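Local coordinates for DspB (Aggregatibacter actinomycetemcomitans, PDB 1YHT), which hydrolyses terminal N-acetylhexosamine residues as a family 20 glycoside hydrolase, releasing biofilm probably by cutting its N-acetylglucosamine polymer, at residues T41-G47 / L350-H355; Q69-A74 / F91-R95; A199-Y204 / Q227-I232; L277-A283 / L327-D333. All blocks are in the same frame, centred on the assembly; numbering follows the deposited sequence.

Contact 1: residues T41-G47 / L350-H355; sequences TISLSGG and LEAVIH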
loop_
_atom_site.group_PDB
_atom_site.type_symbol
_atom_site.label_atom_id
_atom_site.label_comp_id
_atom_site.label_asym_id
_atom_site.label_seq_id
_atom_site.Cartn_x
_atom_site.Cartn_y
_atom_site.Cartn_z
ATOM N N THR A 41 1.166 -6.636 17.720
ATOM C CA THR A 41 1.000 -5.217 18.082
ATOM C C THR A 41 -0.349 -4.666 17.605
ATOM O O THR A 41 -1.057 -4.020 18.378
ATOM C CB THR A 41 2.146 -4.363 17.530
ATOM O OG1 THR A 41 3.350 -4.871 18.032
ATOM C CG2 THR A 41 2.047 -2.901 17.941
ATOM N N ILE A 42 -0.713 -4.958 16.347
ATOM C CA ILE A 42 -1.955 -4.461 15.790
ATOM C C ILE A 42 -3.113 -4.973 16.679
ATOM O O ILE A 42 -4.006 -4.207 17.089
ATOM C CB ILE A 42 -2.146 -4.879 14.292
ATOM C CG1 ILE A 42 -1.057 -4.247 13.402
ATOM C CG2 ILE A 42 -3.517 -4.414 13.760
ATOM C CD1 ILE A 42 -0.866 -4.938 12.082
ATOM N N SER A 43 -3.079 -6.277 16.946
ATOM C CA SER A 43 -4.141 -6.972 17.653
ATOM C C SER A 43 -4.284 -6.490 19.083
ATOM O O SER A 43 -5.391 -6.160 19.521
ATOM C CB SER A 43 -3.844 -8.465 17.674
ATOM O OG SER A 43 -4.833 -9.141 18.421
ATOM N N LEU A 44 -3.160 -6.488 19.816
ATOM C CA LEU A 44 -3.139 -6.051 21.201
ATOM C C LEU A 44 -3.466 -4.578 21.377
ATOM O O LEU A 44 -3.925 -4.169 22.457
ATOM C CB LEU A 44 -1.756 -6.300 21.810
ATOM C CG LEU A 44 -1.400 -7.796 21.937
ATOM C CD1 LEU A 44 0.095 -7.966 22.184
ATOM C CD2 LEU A 44 -2.231 -8.484 23.025
ATOM N N SER A 45 -3.209 -3.759 20.354
ATOM C CA SER A 45 -3.549 -2.327 20.457
ATOM C C SER A 45 -5.016 -2.054 20.107
ATOM O O SER A 45 -5.473 -0.911 20.243
ATOM C CB SER A 45 -2.657 -1.514 19.525
ATOM O OG SER A 45 -1.285 -1.758 19.811
ATOM N N GLY A 46 -5.729 -3.074 19.610
ATOM C CA GLY A 46 -7.137 -2.945 19.216
ATOM C C GLY A 46 -7.327 -2.572 17.747
ATOM O O GLY A 46 -8.406 -2.111 17.341
ATOM N N GLY A 47 -6.297 -2.779 16.937
ATOM C CA GLY A 47 -6.408 -2.561 15.478
ATOM C C GLY A 47 -7.010 -3.750 14.787
ATOM O O GLY A 47 -7.278 -4.811 15.429
ATOM N N LEU A 350 3.280 2.593 16.339
ATOM C CA LEU A 350 2.117 1.869 15.820
ATOM C C LEU A 350 0.991 1.808 16.842
ATOM O O LEU A 350 -0.165 2.005 16.507
ATOM C CB LEU A 350 2.530 0.440 15.375
ATOM C CG LEU A 350 1.390 -0.455 14.863
ATOM C CD1 LEU A 350 0.583 0.173 13.693
ATOM C CD2 LEU A 350 1.896 -1.850 14.513
ATOM N N GLU A 351 1.338 1.523 18.098
ATOM C CA GLU A 351 0.379 1.591 19.205
ATOM C C GLU A 351 -0.323 2.936 19.309
ATOM O O GLU A 351 -1.533 3.002 19.455
ATOM C CB GLU A 351 1.050 1.252 20.556
ATOM C CG GLU A 351 1.486 -0.186 20.642
ATOM C CD GLU A 351 2.309 -0.486 21.894
ATOM O OE1 GLU A 351 2.614 0.462 22.672
ATOM O OE2 GLU A 351 2.597 -1.676 22.083
ATOM N N ALA A 352 0.457 4.001 19.256
ATOM C CA ALA A 352 -0.052 5.389 19.344
ATOM C C ALA A 352 -1.042 5.703 18.218
ATOM O O ALA A 352 -2.076 6.271 18.445
ATOM C CB ALA A 352 1.096 6.372 19.259
ATOM N N VAL A 353 -0.692 5.355 16.994
ATOM C CA VAL A 353 -1.578 5.622 15.854
ATOM C C VAL A 353 -2.935 4.884 16.015
ATOM O O VAL A 353 -4.016 5.480 15.820
ATOM C CB VAL A 353 -0.904 5.225 14.518
ATOM C CG1 VAL A 353 -1.913 5.354 13.335
ATOM C CG2 VAL A 353 0.331 6.080 14.263
ATOM N N ILE A 354 -2.872 3.633 16.432
ATOM C CA ILE A 354 -4.060 2.799 16.640
ATOM C C ILE A 354 -4.910 3.375 17.770
ATOM O O ILE A 354 -6.110 3.509 17.621
ATOM C CB ILE A 354 -3.723 1.289 16.911
ATOM C CG1 ILE A 354 -3.172 0.634 15.646
ATOM C CG2 ILE A 354 -4.932 0.537 17.388
ATOM C CD1 ILE A 354 -2.529 -0.736 15.831
ATOM N N HIS A 355 -4.281 3.662 18.896
ATOM C CA HIS A 355 -4.998 4.212 20.032
ATOM C C HIS A 355 -5.567 5.600 19.728
ATOM O O HIS A 355 -6.686 5.866 20.086
ATOM C CB HIS A 355 -4.119 4.283 21.277
ATOM C CG HIS A 355 -3.773 2.951 21.869
ATOM N ND1 HIS A 355 -4.695 1.937 22.026
ATOM C CD2 HIS A 355 -2.610 2.482 22.391
ATOM C CE1 HIS A 355 -4.107 0.884 22.568
ATOM N NE2 HIS A 355 -2.841 1.180 22.796
HETATM O O HOH W 1 -7.465 1.010 20.223
#
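Thr-41 and Leu-350 meet through methyl groups where the end of helix 32-44 lies against helix 339-358. Thr-41 offers its methyl rather than its hydroxyl: with CG2 anti to the backbone N, CG2 lies 3.6 Å from Leu-350 CD2, while OG1 turns back to bond weakly with Ser-37 O in its own helix. Ile-354 is the wedge. Its CD1 end rests 3.8 Å from Ile-42 CA, and its CG2 branch pushes into the turn after the helix, 3.2 Å from Ser-45 O and 3.6 Å from Gly-47 N.

The Ser-45 hydroxyl turns inward to its own helix. Its OG bonds to Thr-41 O at 2.7 Å, reaching that oxygen from the face opposite Ser-45 N, so a hydroxyl can sit against the aliphatic CG of Glu-351. Gly-46 closes a Schellman motif; its positive phi (91°) suits glycine, since a side chain would press on the preceding carbonyl O. At the exposed end of the contact, His-355 brings CE1 to 3.2 Å from Ser-45 O, and a water donates to the same oxygen and makes a weak hydrogen bond with ND1.

With no direct hydrogen bond between the two segments, the first and last helices of the barrel's outer layer are joined here chiefly by shape and burial of methyl groups; Ser-45 OG is satisfied within its helix, Ser-45 O takes a water, and Gly-46 O bonds weakly to Asn-358.

Contact 2: residues Q69-A74 / F91-R95; sequences QRAENA and FLSYR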
loop_
_atom_site.group_PDB
_atom_site.type_symbol
_atom_site.label_atom_id
_atom_site.label_comp_id
_atom_site.label_asym_id
_atom_site.label_seq_id
_atom_site.Cartn_x
_atom_site.Cartn_y
_atom_site.Cartn_z
ATOM N N GLN A 69 7.740 -17.303 -10.080
ATOM C CA GLN A 69 8.642 -17.069 -8.978
ATOM C C GLN A 69 8.253 -18.098 -7.968
ATOM O O GLN A 69 7.276 -17.919 -7.212
ATOM C CB GLN A 69 8.463 -15.647 -8.407
ATOM C CG GLN A 69 9.305 -15.423 -7.155
ATOM C CD GLN A 69 9.522 -13.968 -6.851
ATOM O OE1 GLN A 69 10.543 -13.401 -7.258
ATOM N NE2 GLN A 69 8.566 -13.351 -6.107
ATOM N N ARG A 70 8.951 -19.224 -8.002
ATOM C CA ARG A 70 8.523 -20.402 -7.297
ATOM C C ARG A 70 9.558 -20.789 -6.226
ATOM O O ARG A 70 10.792 -20.683 -6.424
ATOM C CB ARG A 70 8.265 -21.548 -8.278
ATOM C CG ARG A 70 7.106 -21.354 -9.310
ATOM C CD ARG A 70 5.749 -21.020 -8.690
ATOM N NE ARG A 70 5.362 -21.855 -7.562
ATOM C CZ ARG A 70 4.887 -23.098 -7.646
ATOM N NH1 ARG A 70 4.761 -23.694 -8.824
ATOM N NH2 ARG A 70 4.564 -23.778 -6.551
ATOM N N ALA A 71 9.034 -21.243 -5.084
ATOM C CA ALA A 71 9.871 -21.667 -3.949
ATOM C C ALA A 71 10.844 -22.797 -4.342
ATOM O O ALA A 71 12.018 -22.804 -3.952
ATOM C CB ALA A 71 9.039 -22.078 -2.798
ATOM N N GLU A 72 10.370 -23.698 -5.169
ATOM C CA GLU A 72 11.183 -24.780 -5.621
ATOM C C GLU A 72 12.370 -24.299 -6.459
ATOM O O GLU A 72 13.394 -24.991 -6.458
ATOM C CB GLU A 72 10.287 -25.781 -6.372
ATOM C CG GLU A 72 10.777 -27.189 -6.538
ATOM C CD GLU A 72 9.618 -28.115 -6.967
ATOM O OE1 GLU A 72 8.854 -28.548 -6.055
ATOM O OE2 GLU A 72 9.453 -28.363 -8.190
ATOM N N ASN A 73 12.252 -23.126 -7.126
ATOM C CA ASN A 73 13.308 -22.537 -7.998
ATOM C C ASN A 73 14.306 -21.675 -7.208
ATOM O O ASN A 73 15.377 -21.344 -7.689
ATOM C CB ASN A 73 12.784 -22.048 -9.455
ATOM C CG ASN A 73 12.394 -20.453 -9.671
ATOM O OD1 ASN A 73 13.293 -19.543 -9.806
ATOM N ND2 ASN A 73 11.046 -20.184 -9.950
ATOM N N ALA A 74 13.998 -21.433 -5.934
ATOM C CA ALA A 74 14.692 -20.454 -5.135
ATOM C C ALA A 74 15.888 -21.058 -4.354
ATOM O O ALA A 74 15.967 -22.270 -4.133
ATOM C CB ALA A 74 13.703 -19.799 -4.189
ATOM N N PHE A 91 11.304 -13.644 -1.406
ATOM C CA PHE A 91 9.841 -13.684 -1.470
ATOM C C PHE A 91 9.289 -14.667 -0.472
ATOM O O PHE A 91 9.961 -15.628 -0.051
ATOM C CB PHE A 91 9.371 -13.960 -2.889
ATOM C CG PHE A 91 9.764 -15.312 -3.406
ATOM C CD1 PHE A 91 8.881 -16.389 -3.277
ATOM C CD2 PHE A 91 10.988 -15.521 -4.035
ATOM C CE1 PHE A 91 9.214 -17.653 -3.779
ATOM C CE2 PHE A 91 11.315 -16.777 -4.530
ATOM C CZ PHE A 91 10.427 -17.844 -4.388
ATOM N N LEU A 92 8.052 -14.425 -0.057
ATOM C CA LEU A 92 7.357 -15.333 0.868
ATOM C C LEU A 92 6.809 -16.476 0.074
ATOM O O LEU A 92 6.110 -16.261 -0.930
ATOM C CB LEU A 92 6.225 -14.600 1.608
ATOM C CG LEU A 92 6.669 -13.558 2.617
ATOM C CD1 LEU A 92 5.499 -12.647 3.040
ATOM C CD2 LEU A 92 7.381 -14.179 3.838
ATOM N N SER A 93 7.071 -17.700 0.526
ATOM C CA SER A 93 6.480 -18.853 -0.093
ATOM C C SER A 93 4.996 -18.923 0.242
ATOM O O SER A 93 4.536 -18.335 1.215
ATOM C CB SER A 93 7.156 -20.150 0.386
ATOM O OG SER A 93 6.738 -20.453 1.708
ATOM N N TYR A 94 4.258 -19.693 -0.549
ATOM C CA TYR A 94 2.848 -19.949 -0.249
ATOM C C TYR A 94 2.632 -20.601 1.141
ATOM O O TYR A 94 1.679 -20.285 1.827
ATOM C CB TYR A 94 2.244 -20.895 -1.270
ATOM C CG TYR A 94 2.164 -20.395 -2.686
ATOM C CD1 TYR A 94 1.693 -19.104 -2.998
ATOM C CD2 TYR A 94 2.504 -21.232 -3.733
ATOM C CE1 TYR A 94 1.605 -18.680 -4.318
ATOM C CE2 TYR A 94 2.390 -20.802 -5.081
ATOM C CZ TYR A 94 1.958 -19.525 -5.343
ATOM O OH TYR A 94 1.876 -19.145 -6.697
ATOM N N ARG A 95 3.496 -21.531 1.523
ATOM C CA ARG A 95 3.433 -22.124 2.874
ATOM C C ARG A 95 3.648 -21.102 3.977
ATOM O O ARG A 95 2.900 -21.046 4.962
ATOM C CB ARG A 95 4.433 -23.281 2.980
ATOM C CG ARG A 95 4.646 -23.846 4.411
ATOM C CD ARG A 95 5.282 -25.262 4.384
ATOM N NE ARG A 95 4.461 -26.188 5.215
ATOM C CZ ARG A 95 3.452 -26.957 4.783
ATOM N NH1 ARG A 95 3.113 -26.997 3.486
ATOM N NH2 ARG A 95 2.787 -27.728 5.661
#
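Gln-69 and Phe-91 are brought together by complementary torsions: Gln-69 holds CG anti to its backbone N (chi1 174°) and runs on extended, while the Phe-91 ring stands between its own N and carbonyl carbon (chi1 65°). The glutamine then slides over one ring face in the reverse direction, CG 3.5 Å from the ring centroid in a CH-pi contact, its amide stacked within 5° of the ring plane. That amide is held flat by outside partners, OE1 by Asn-84 and NE2 by the carbonyls of Tyr-60 and Ile-62. At the ring's edge Ala-71 N lies in plane, 3.7 Å from Phe-91 CZ, and the small Ala-74 CB comes 3.8 Å from CZ. Arg-70 NH2 approaches the edge of the Tyr-94 ring, 4.0 Å from CE2, while Tyr-94 OH bonds to His-65. The loop thus stacks on Phe-91 of strand 90-91, an outer strand of a small antiparallel sheet, just before Ser-93 N-caps helix 94-106. Glu-63 ties both segments together: OE2 takes Arg-70 NE, a salt bridge, and Ala-71 N, and OE1 takes Tyr-94 N.

Contact 3: residues A199-Y204 / Q227-I232; sequences ANKLSY and QINPNI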
loop_
_atom_site.group_PDB
_atom_site.type_symbol
_atom_site.label_atom_id
_atom_site.label_comp_id
_atom_site.label_asym_id
_atom_site.label_seq_id
_atom_site.Cartn_x
_atom_site.Cartn_y
_atom_site.Cartn_z
ATOM N N ALA A 199 -9.573 2.174 -13.079
ATOM C CA ALA A 199 -9.814 1.908 -11.657
ATOM C C ALA A 199 -11.239 1.365 -11.469
ATOM O O ALA A 199 -11.450 0.438 -10.692
ATOM C CB ALA A 199 -9.591 3.158 -10.825
ATOM N N ASN A 200 -12.200 1.909 -12.204
ATOM C CA ASN A 200 -13.558 1.396 -12.123
ATOM C C ASN A 200 -13.594 -0.067 -12.557
ATOM O O ASN A 200 -14.219 -0.882 -11.887
ATOM C CB ASN A 200 -14.545 2.264 -12.925
ATOM C CG ASN A 200 -14.988 3.503 -12.182
ATOM O OD1 ASN A 200 -14.783 3.615 -10.977
ATOM N ND2 ASN A 200 -15.628 4.446 -12.897
ATOM N N LYS A 201 -12.893 -0.409 -13.629
ATOM C CA LYS A 201 -12.923 -1.798 -14.140
ATOM C C LYS A 201 -12.373 -2.791 -13.117
ATOM O O LYS A 201 -12.912 -3.902 -12.909
ATOM C CB LYS A 201 -12.197 -1.932 -15.477
ATOM C CG LYS A 201 -13.061 -1.527 -16.663
ATOM C CD LYS A 201 -12.269 -1.488 -17.945
ATOM C CE LYS A 201 -13.175 -1.258 -19.160
ATOM N NZ LYS A 201 -12.405 -1.419 -20.429
ATOM N N LEU A 202 -11.319 -2.335 -12.452
ATOM C CA LEU A 202 -10.667 -3.105 -11.383
ATOM C C LEU A 202 -11.620 -3.285 -10.186
ATOM O O LEU A 202 -11.781 -4.402 -9.672
ATOM C CB LEU A 202 -9.334 -2.430 -11.029
ATOM C CG LEU A 202 -8.045 -2.912 -11.710
ATOM C CD1 LEU A 202 -8.089 -3.363 -13.187
ATOM C CD2 LEU A 202 -6.841 -2.099 -11.368
ATOM N N SER A 203 -12.313 -2.213 -9.790
ATOM C CA SER A 203 -13.224 -2.269 -8.655
ATOM C C SER A 203 -14.403 -3.217 -8.887
ATOM O O SER A 203 -14.789 -3.948 -7.954
ATOM C CB SER A 203 -13.747 -0.883 -8.272
ATOM O OG SER A 203 -14.646 -0.331 -9.225
ATOM N N TYR A 204 -14.989 -3.187 -10.100
ATOM C CA TYR A 204 -16.132 -4.069 -10.393
ATOM C C TYR A 204 -15.699 -5.557 -10.565
ATOM O O TYR A 204 -16.440 -6.472 -10.264
ATOM C CB TYR A 204 -16.920 -3.550 -11.597
ATOM C CG TYR A 204 -17.636 -2.242 -11.265
ATOM C CD1 TYR A 204 -18.564 -2.188 -10.234
ATOM C CD2 TYR A 204 -17.372 -1.078 -11.972
ATOM C CE1 TYR A 204 -19.214 -1.011 -9.918
ATOM C CE2 TYR A 204 -18.009 0.126 -11.659
ATOM C CZ TYR A 204 -18.933 0.142 -10.642
ATOM O OH TYR A 204 -19.581 1.312 -10.335
ATOM N N GLN A 227 -17.004 10.409 -11.294
ATOM C CA GLN A 227 -17.174 9.226 -12.173
ATOM C C GLN A 227 -16.671 7.910 -11.540
ATOM O O GLN A 227 -16.893 6.836 -12.050
ATOM C CB GLN A 227 -16.393 9.442 -13.479
ATOM C CG GLN A 227 -16.856 10.645 -14.298
ATOM C CD GLN A 227 -15.852 11.078 -15.353
ATOM O OE1 GLN A 227 -15.308 10.253 -16.061
ATOM N NE2 GLN A 227 -15.581 12.379 -15.431
ATOM N N ILE A 228 -15.988 8.021 -10.414
ATOM C CA ILE A 228 -15.386 6.872 -9.717
ATOM C C ILE A 228 -16.479 6.134 -8.996
ATOM O O ILE A 228 -17.388 6.765 -8.463
ATOM C CB ILE A 228 -14.291 7.409 -8.685
ATOM C CG1 ILE A 228 -12.992 7.636 -9.416
ATOM C CG2 ILE A 228 -14.072 6.484 -7.516
ATOM C CD1 ILE A 228 -12.183 6.337 -9.639
ATOM N N ASN A 229 -16.399 4.808 -9.019
ATOM C CA ASN A 229 -17.250 3.926 -8.223
ATOM C C ASN A 229 -17.280 4.455 -6.803
ATOM O O ASN A 229 -16.250 4.493 -6.151
ATOM C CB ASN A 229 -16.655 2.482 -8.231
ATOM C CG ASN A 229 -17.489 1.445 -7.444
ATOM O OD1 ASN A 229 -18.391 1.790 -6.714
ATOM N ND2 ASN A 229 -17.151 0.152 -7.603
ATOM N N PRO A 230 -18.455 4.859 -6.316
ATOM C CA PRO A 230 -18.427 5.464 -4.995
ATOM C C PRO A 230 -18.176 4.483 -3.879
ATOM O O PRO A 230 -18.051 4.918 -2.757
ATOM C CB PRO A 230 -19.812 6.084 -4.849
ATOM C CG PRO A 230 -20.723 5.263 -5.747
ATOM C CD PRO A 230 -19.819 4.770 -6.874
ATOM N N ASN A 231 -18.158 3.176 -4.175
ATOM C CA ASN A 231 -17.804 2.184 -3.173
ATOM C C ASN A 231 -16.276 1.990 -2.988
ATOM O O ASN A 231 -15.836 1.299 -2.049
ATOM C CB ASN A 231 -18.440 0.823 -3.485
ATOM C CG ASN A 231 -19.962 0.811 -3.282
ATOM O OD1 ASN A 231 -20.680 0.055 -3.967
ATOM N ND2 ASN A 231 -20.455 1.616 -2.356
ATOM N N ILE A 232 -15.478 2.573 -3.869
ATOM C CA ILE A 232 -14.025 2.401 -3.728
ATOM C C ILE A 232 -13.644 3.169 -2.477
ATOM O O ILE A 232 -14.166 4.292 -2.224
ATOM C CB ILE A 232 -13.238 2.930 -4.919
ATOM C CG1 ILE A 232 -13.500 2.062 -6.152
ATOM C CG2 ILE A 232 -11.690 2.955 -4.573
ATOM C CD1 ILE A 232 -12.963 2.706 -7.495
#
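Two asparagines, Asn-200 on helix 192-208 and Asn-229 in the facing loop, meet with their amide planes 64° apart, and each uses its amide differently. Asn-200 grips the loop backbone with both ends of its amide: ND2 gives a nearly straight bond to Gln-227 O at 2.8 Å, in its own amide plane, and OD1 accepts from Asn-229 N, also at 2.8 Å, the donor tilted from the carbonyl plane. An amide suits this place because it supplies a donor and an acceptor side by side. Asn-229 reaches back with CG anti to its backbone N (chi1 -179°), and its ND2 donates to Ser-203 OG at 3.0 Å; that hydroxyl in turn donates to Asn-200 O. The other end, OD1, accepts from Asn-231 N, which comes from above the carbonyl plane, an Asx turn within the type I turn 229-232 that leads into strand 233-236 of the TIM barrel. Tyr-204 lays its ring over the Asn-229 amide, the planes 12° apart, with ND2 3.3 Å from CE1 of the tyrosine. On the barrel side the contact becomes apolar. Ile-232 packs CG1 3.6 Å from Ser-203 CB, and Ile-228 CD1 approaches Ala-199 CB, whose small size lets the loop come close; Met-215 of strand 212-216 touches Ala-199 and Ile-232.

Contact 4: residues L277-A283 / L327-D333; sequences LYIVPKA and LSIWGED. With ACY (acetic acid), chain B.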
loop_
_atom_site.group_PDB
_atom_site.type_symbol
_atom_site.label_atom_id
_atom_site.label_comp_id
_atom_site.label_asym_id
_atom_site.label_seq_id
_atom_site.Cartn_x
_atom_site.Cartn_y
_atom_site.Cartn_z
ATOM N N LEU A 277 2.050 9.867 9.905
ATOM C CA LEU A 277 1.757 8.458 9.804
ATOM C C LEU A 277 2.638 7.682 8.846
ATOM O O LEU A 277 2.470 6.475 8.742
ATOM C CB LEU A 277 0.277 8.249 9.479
ATOM C CG LEU A 277 -0.730 8.957 10.383
ATOM C CD1 LEU A 277 -2.116 8.689 9.925
ATOM C CD2 LEU A 277 -0.621 8.594 11.861
ATOM N N TYR A 278 3.567 8.344 8.172
ATOM C CA TYR A 278 4.634 7.650 7.421
ATOM C C TYR A 278 5.884 7.650 8.275
ATOM O O TYR A 278 6.229 8.675 8.872
ATOM C CB TYR A 278 4.984 8.370 6.122
ATOM C CG TYR A 278 4.080 8.091 4.950
ATOM C CD1 TYR A 278 2.779 7.595 5.120
ATOM C CD2 TYR A 278 4.502 8.388 3.661
ATOM C CE1 TYR A 278 1.974 7.360 4.050
ATOM C CE2 TYR A 278 3.663 8.195 2.590
ATOM C CZ TYR A 278 2.426 7.656 2.775
ATOM O OH TYR A 278 1.634 7.390 1.658
ATOM N N ILE A 279 6.538 6.488 8.334
ATOM C CA ILE A 279 7.898 6.417 8.839
ATOM C C ILE A 279 8.748 5.703 7.785
ATOM O O ILE A 279 8.312 4.697 7.183
ATOM C CB ILE A 279 7.978 5.790 10.298
ATOM C CG1 ILE A 279 9.414 5.851 10.816
ATOM C CG2 ILE A 279 7.460 4.352 10.314
ATOM C CD1 ILE A 279 9.510 5.787 12.354
ATOM N N VAL A 280 9.967 6.207 7.580
ATOM C CA VAL A 280 10.919 5.662 6.633
ATOM C C VAL A 280 12.204 5.278 7.394
ATOM O O VAL A 280 13.179 6.051 7.488
ATOM C CB VAL A 280 11.190 6.660 5.443
ATOM C CG1 VAL A 280 11.896 5.971 4.297
ATOM C CG2 VAL A 280 9.832 7.293 4.933
ATOM N N PRO A 281 12.205 4.083 7.968
ATOM C CA PRO A 281 13.363 3.744 8.777
ATOM C C PRO A 281 14.686 3.767 8.021
ATOM O O PRO A 281 14.809 3.315 6.868
ATOM C CB PRO A 281 13.033 2.341 9.301
ATOM C CG PRO A 281 11.533 2.308 9.263
ATOM C CD PRO A 281 11.200 3.014 7.999
ATOM N N LYS A 282 15.664 4.334 8.718
ATOM C CA LYS A 282 17.016 4.445 8.217
ATOM C C LYS A 282 17.966 4.284 9.395
ATOM O O LYS A 282 17.824 4.954 10.413
ATOM C CB LYS A 282 17.185 5.797 7.527
ATOM C CG LYS A 282 18.546 6.023 6.903
ATOM C CD LYS A 282 18.529 7.293 6.047
ATOM C CE LYS A 282 19.908 7.850 5.866
ATOM N NZ LYS A 282 20.738 6.989 5.029
ATOM N N ALA A 283 18.927 3.371 9.255
ATOM C CA ALA A 283 19.938 3.173 10.279
ATOM C C ALA A 283 20.748 4.471 10.444
ATOM O O ALA A 283 21.115 5.106 9.474
ATOM C CB ALA A 283 20.848 2.034 9.906
ATOM N N LEU A 327 -0.622 3.549 10.237
ATOM C CA LEU A 327 0.806 3.819 10.142
ATOM C C LEU A 327 1.349 3.112 8.915
ATOM O O LEU A 327 1.114 1.917 8.769
ATOM C CB LEU A 327 1.564 3.251 11.330
ATOM C CG LEU A 327 3.085 3.481 11.403
ATOM C CD1 LEU A 327 3.451 4.920 11.630
ATOM C CD2 LEU A 327 3.722 2.648 12.561
ATOM N N SER A 328 2.148 3.806 8.127
ATOM C CA SER A 328 2.865 3.225 7.004
ATOM C C SER A 328 4.375 3.194 7.279
ATOM O O SER A 328 4.974 4.214 7.587
ATOM C CB SER A 328 2.568 4.053 5.736
ATOM O OG SER A 328 1.198 3.965 5.308
ATOM N N ILE A 329 4.986 2.012 7.188
ATOM C CA ILE A 329 6.415 1.849 7.352
ATOM C C ILE A 329 6.994 1.519 6.000
ATOM O O ILE A 329 6.870 0.393 5.517
ATOM C CB ILE A 329 6.762 0.689 8.337
ATOM C CG1 ILE A 329 6.047 0.871 9.688
ATOM C CG2 ILE A 329 8.300 0.586 8.458
ATOM C CD1 ILE A 329 6.269 -0.279 10.737
ATOM N N TRP A 330 7.669 2.495 5.422
ATOM C CA TRP A 330 8.213 2.424 4.110
ATOM C C TRP A 330 9.671 2.037 4.181
ATOM O O TRP A 330 10.394 2.442 5.102
ATOM C CB TRP A 330 8.066 3.737 3.370
ATOM C CG TRP A 330 6.631 4.171 3.126
ATOM C CD1 TRP A 330 5.944 5.087 3.820
ATOM C CD2 TRP A 330 5.766 3.704 2.100
ATOM N NE1 TRP A 330 4.677 5.231 3.301
ATOM C CE2 TRP A 330 4.544 4.383 2.244
ATOM C CE3 TRP A 330 5.902 2.765 1.075
ATOM C CZ2 TRP A 330 3.472 4.171 1.396
ATOM C CZ3 TRP A 330 4.831 2.538 0.246
ATOM C CH2 TRP A 330 3.633 3.229 0.409
ATOM N N GLY A 331 10.080 1.267 3.168
ATOM C CA GLY A 331 11.323 0.483 3.183
ATOM C C GLY A 331 12.543 1.021 2.474
ATOM O O GLY A 331 13.608 0.415 2.593
ATOM N N GLU A 332 12.394 2.118 1.737
ATOM C CA GLU A 332 13.446 2.652 0.813
ATOM C C GLU A 332 14.819 2.784 1.419
ATOM O O GLU A 332 15.835 2.619 0.734
ATOM C CB GLU A 332 13.245 4.136 0.425
ATOM C CG GLU A 332 12.077 4.583 -0.188
ATOM C CD GLU A 332 11.034 4.950 0.780
ATOM O OE1 GLU A 332 10.855 6.166 1.120
ATOM O OE2 GLU A 332 10.365 3.984 1.116
ATOM N N ASP A 333 14.853 3.227 2.669
ATOM C CA ASP A 333 16.084 3.709 3.290
ATOM C C ASP A 333 16.635 2.710 4.319
ATOM O O ASP A 333 17.624 2.999 5.000
ATOM C CB ASP A 333 15.814 5.060 4.008
ATOM C CG ASP A 333 15.712 6.255 3.048
ATOM O OD1 ASP A 333 15.952 6.107 1.835
ATOM O OD2 ASP A 333 15.351 7.351 3.517
HETATM C C ACY B . 2.560 6.745 -1.677
HETATM O O ACY B . 2.961 7.429 -0.727
HETATM O OXT ACY B . 3.162 6.667 -2.780
HETATM C CH3 ACY B . 1.315 5.952 -1.464
HETATM O O HOH W 2 14.393 7.993 5.859
HETATM O O HOH W 3 13.011 2.912 4.942
HETATM O O HOH W 4 19.427 1.920 6.603
#
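Leu-277 and Ile-279 bond through their backbones to Ser-328 and Trp-330, of strand 324-329 and its continuation, in parallel register. Leu-277 O accepts from Ser-328 N at 2.8 Å, Ile-279 N donates to Ser-328 O, and Ile-279 O accepts from Trp-330 N, all three nearly straight. From Val-280 on, where Pro-281 has no N-H to offer, waters bridge the two chains: one molecule donates to Pro-281 O and Trp-330 O and accepts from Asp-333 N, while another links Val-280 O to Asp-333 OD2.

The aromatic pair lies on the Ser-328 face of the sheet. Trp-330 turns its pyrrole edge into the face of Tyr-278, the planes 61° apart, and NE1 stands 3.0 Å above the ring plane, over its centre. Tyr-278 OH donates to O of a bound acetic acid (2.7 Å), which probably came from the crystallisation liquor. Trp-216 touches both rings, and His-53 meets Trp-330 edge-to-face.

Apolar branches fill the other face. Ile-279 CG2 lies 3.8 Å from Ile-329 CG1, the two chains side by side, and Ile-329 CG2 meets Pro-281 CG at 3.8 Å. Branched aliphatic residues suit this side, which Leu-349 and Thr-346 of helix 339-358 cover.

The sheet thus has an oily outer face and an aromatic, hydrogen-bonding inner one; the bound acetic acid is consistent with a pocket where tyrosine and tryptophan could receive a sugar.

In the fold
The four contacts are spread round one TIM barrel. Contact 1 joins helix 32-44 to helix 339-358, near the two ends of the modelled chain, and the other three fall between its segments in the order 2, 3, 4. Contacts 1 and 4 touch, their centres 17 Å apart: Val-353 and Leu-350 pack on Leu-277 and Leu-327, so the strand pairing of contact 4 is backed by the last helix, which in contact 1 meets the first, beside the 18-24/324-329 closure of the barrel. Contacts 2 and 3 have centres 32 Å apart; contacts 3 and 4 lie on opposite sides of the chain's centre. Contacts 1 and 4 thus form one continuous packed region, whereas contacts 2 and 3 separately attach loops to the small sheet and an outer helix.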